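Local coordinates for response regulator receiver protein (Desulfuromonas acetoxidans, PDB 2ZAY) that is a probable two-component response regulator whose receiver domain, the part crystallised here, is of the kind that takes phosphoryl groups from histidine kinases, at residues A[54-59]-A[83-88]. Residues are numbered along the deposited sequence; the frame is centred on the assembly and turned at random.
Sequences HLIITE and IPVIAL
Leu55 reaches over to both Pro84 and Ile86. Its CG lies anti to the backbone N (chi1 -177°), where it is 4.0 Å from Pro84 CG, the two side chains crossing at about a right angle; beyond it, Leu55 CD2 meets Ile86 CD1 at 4.0 Å. Leucine suits this place because its fork spans two neighbours, CD1 touching both the Pro84 ring and the Ile86 tip. An alanine here would probably open a gap beside the Pro84 ring and the Ile86 tip, and leave Val125 and Leu126 of helix 115-129 without their mate. Farther along the same face, Ile57 CG2 lies 3.6 Å from Leu88 CD2 and nearly as close to CD1, one methyl set against the fork of a leucine. On the other face Ile56 CG1 meets Ile83 CG2 at 3.8 Å, and Thr58 turns its CG2 to Val85 CG1 while its OG1 donates to the carbonyl of Glu59. The beta-branched Ile, Val and Thr suit extended backbone and lay methyls along both faces.

Between these two layers of side chains, parallel strands 55-59 and 85-88 are joined by four backbone bonds: Ile56 N to Pro84 O, Ile86 N to Ile56 O (2.8 Å, 168° at the hydrogen), Thr58 N to Ile86 O and Leu88 N to Thr58 O. Pro84, lacking an N-H, still contributes its carbonyl. The strands belong to a right-handed beta-alpha-beta crossover through helix 67-75, at the centre of the CheY-like sheet, with strand 9-14 bonded to the other edge of 55-59. Glu59 OE2 hydrogen-bonds Thr16 OG1 close to like-charged Asp15, probably where related receivers carry the phosphoacceptor aspartate. Backbone polarity between the strands is thus paired off inside an apolar core, with acidic groups at the C-terminal end of strand 55-59.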
loop_
_atom_site.group_PDB
_atom_site.type_symbol
_atom_site.label_atom_id
_atom_site.label_comp_id
_atom_site.label_asym_id
_atom_site.label_seq_id
_atom_site.Cartn_x
_atom_site.Cartn_y
_atom_site.Cartn_z
ATOM N N HIS A 54 0.247 3.702 -9.527
ATOM C CA HIS A 54 1.089 2.650 -10.098
ATOM C C HIS A 54 1.271 1.532 -9.080
ATOM O O HIS A 54 1.532 0.381 -9.432
ATOM C CB HIS A 54 2.469 3.188 -10.483
ATOM C CG HIS A 54 2.452 4.150 -11.629
ATOM N ND1 HIS A 54 2.357 5.513 -11.454
ATOM C CD2 HIS A 54 2.512 3.945 -12.967
ATOM C CE1 HIS A 54 2.362 6.108 -12.634
ATOM N NE2 HIS A 54 2.455 5.179 -13.570
ATOM N N LEU A 55 1.148 1.887 -7.807
ATOM C CA LEU A 55 1.307 0.915 -6.735
ATOM C C LEU A 55 0.518 1.385 -5.521
ATOM O O LEU A 55 0.375 2.584 -5.292
ATOM C CB LEU A 55 2.792 0.749 -6.394
ATOM C CG LEU A 55 3.113 -0.305 -5.333
ATOM C CD1 LEU A 55 4.491 -0.898 -5.590
ATOM C CD2 LEU A 55 3.040 0.330 -3.965
ATOM N N ILE A 56 0.011 0.433 -4.745
ATOM C CA ILE A 56 -0.789 0.759 -3.573
ATOM C C ILE A 56 -0.167 0.166 -2.326
ATOM O O ILE A 56 0.310 -0.970 -2.335
ATOM C CB ILE A 56 -2.236 0.221 -3.744
ATOM C CG1 ILE A 56 -2.896 0.918 -4.941
ATOM C CG2 ILE A 56 -3.043 0.435 -2.462
ATOM C CD1 ILE A 56 -4.214 0.310 -5.361
ATOM N N ILE A 57 -0.145 0.953 -1.257
ATOM C CA ILE A 57 0.408 0.498 0.012
ATOM C C ILE A 57 -0.736 0.625 1.013
ATOM O O ILE A 57 -1.289 1.710 1.192
ATOM C CB ILE A 57 1.564 1.403 0.478
ATOM C CG1 ILE A 57 2.701 1.378 -0.542
ATOM C CG2 ILE A 57 2.054 0.953 1.846
ATOM C CD1 ILE A 57 3.790 2.420 -0.262
ATOM N N THR A 58 -1.101 -0.470 1.664
ATOM C CA THR A 58 -2.196 -0.394 2.619
ATOM C C THR A 58 -1.893 -1.051 3.949
ATOM O O THR A 58 -1.159 -2.035 4.021
ATOM C CB THR A 58 -3.481 -1.049 2.064
ATOM O OG1 THR A 58 -4.527 -0.921 3.032
ATOM C CG2 THR A 58 -3.258 -2.540 1.776
ATOM N N GLU A 59 -2.457 -0.482 5.011
ATOM C CA GLU A 59 -2.307 -1.044 6.340
ATOM C C GLU A 59 -3.057 -2.373 6.242
ATOM O O GLU A 59 -4.108 -2.441 5.607
ATOM C CB GLU A 59 -2.986 -0.133 7.365
ATOM C CG GLU A 59 -2.821 -0.567 8.808
ATOM C CD GLU A 59 -3.435 0.431 9.779
ATOM O OE1 GLU A 59 -3.197 0.307 11.001
ATOM O OE2 GLU A 59 -4.162 1.335 9.315
ATOM N N ILE A 83 -2.984 -3.693 -10.329
ATOM C CA ILE A 83 -2.076 -2.778 -9.626
ATOM C C ILE A 83 -1.447 -3.525 -8.455
ATOM O O ILE A 83 -2.151 -4.166 -7.681
ATOM C CB ILE A 83 -2.819 -1.553 -9.071
ATOM C CG1 ILE A 83 -3.397 -0.722 -10.224
ATOM C CG2 ILE A 83 -1.865 -0.721 -8.216
ATOM C CD1 ILE A 83 -4.303 0.433 -9.760
ATOM N N PRO A 84 -0.114 -3.459 -8.312
ATOM C CA PRO A 84 0.504 -4.177 -7.188
ATOM C C PRO A 84 0.154 -3.555 -5.843
ATOM O O PRO A 84 0.020 -2.336 -5.727
ATOM C CB PRO A 84 1.999 -4.099 -7.501
ATOM C CG PRO A 84 2.125 -2.797 -8.260
ATOM C CD PRO A 84 0.912 -2.840 -9.174
ATOM N N VAL A 85 0.004 -4.401 -4.829
ATOM C CA VAL A 85 -0.348 -3.919 -3.492
ATOM C C VAL A 85 0.641 -4.424 -2.448
ATOM O O VAL A 85 0.912 -5.626 -2.359
ATOM C CB VAL A 85 -1.782 -4.377 -3.091
ATOM C CG1 VAL A 85 -2.198 -3.706 -1.773
ATOM C CG2 VAL A 85 -2.779 -4.017 -4.200
ATOM N N ILE A 86 1.189 -3.495 -1.669
ATOM C CA ILE A 86 2.133 -3.828 -0.603
ATOM C C ILE A 86 1.393 -3.697 0.721
ATOM O O ILE A 86 0.671 -2.721 0.931
ATOM C CB ILE A 86 3.334 -2.845 -0.562
ATOM C CG1 ILE A 86 4.249 -3.064 -1.774
ATOM C CG2 ILE A 86 4.128 -3.040 0.748
ATOM C CD1 ILE A 86 5.430 -2.114 -1.798
ATOM N N ALA A 87 1.551 -4.678 1.605
ATOM C CA ALA A 87 0.903 -4.614 2.906
ATOM C C ALA A 87 1.864 -4.094 3.964
ATOM O O ALA A 87 3.041 -4.452 3.982
ATOM C CB ALA A 87 0.382 -5.993 3.319
ATOM N N LEU A 88 1.342 -3.243 4.839
ATOM C CA LEU A 88 2.097 -2.669 5.941
ATOM C C LEU A 88 1.384 -3.169 7.194
ATOM O O LEU A 88 0.176 -3.015 7.322
ATOM C CB LEU A 88 2.038 -1.142 5.872
ATOM C CG LEU A 88 3.319 -0.377 5.538
ATOM C CD1 LEU A 88 4.030 -0.992 4.345
ATOM C CD2 LEU A 88 2.961 1.084 5.284
#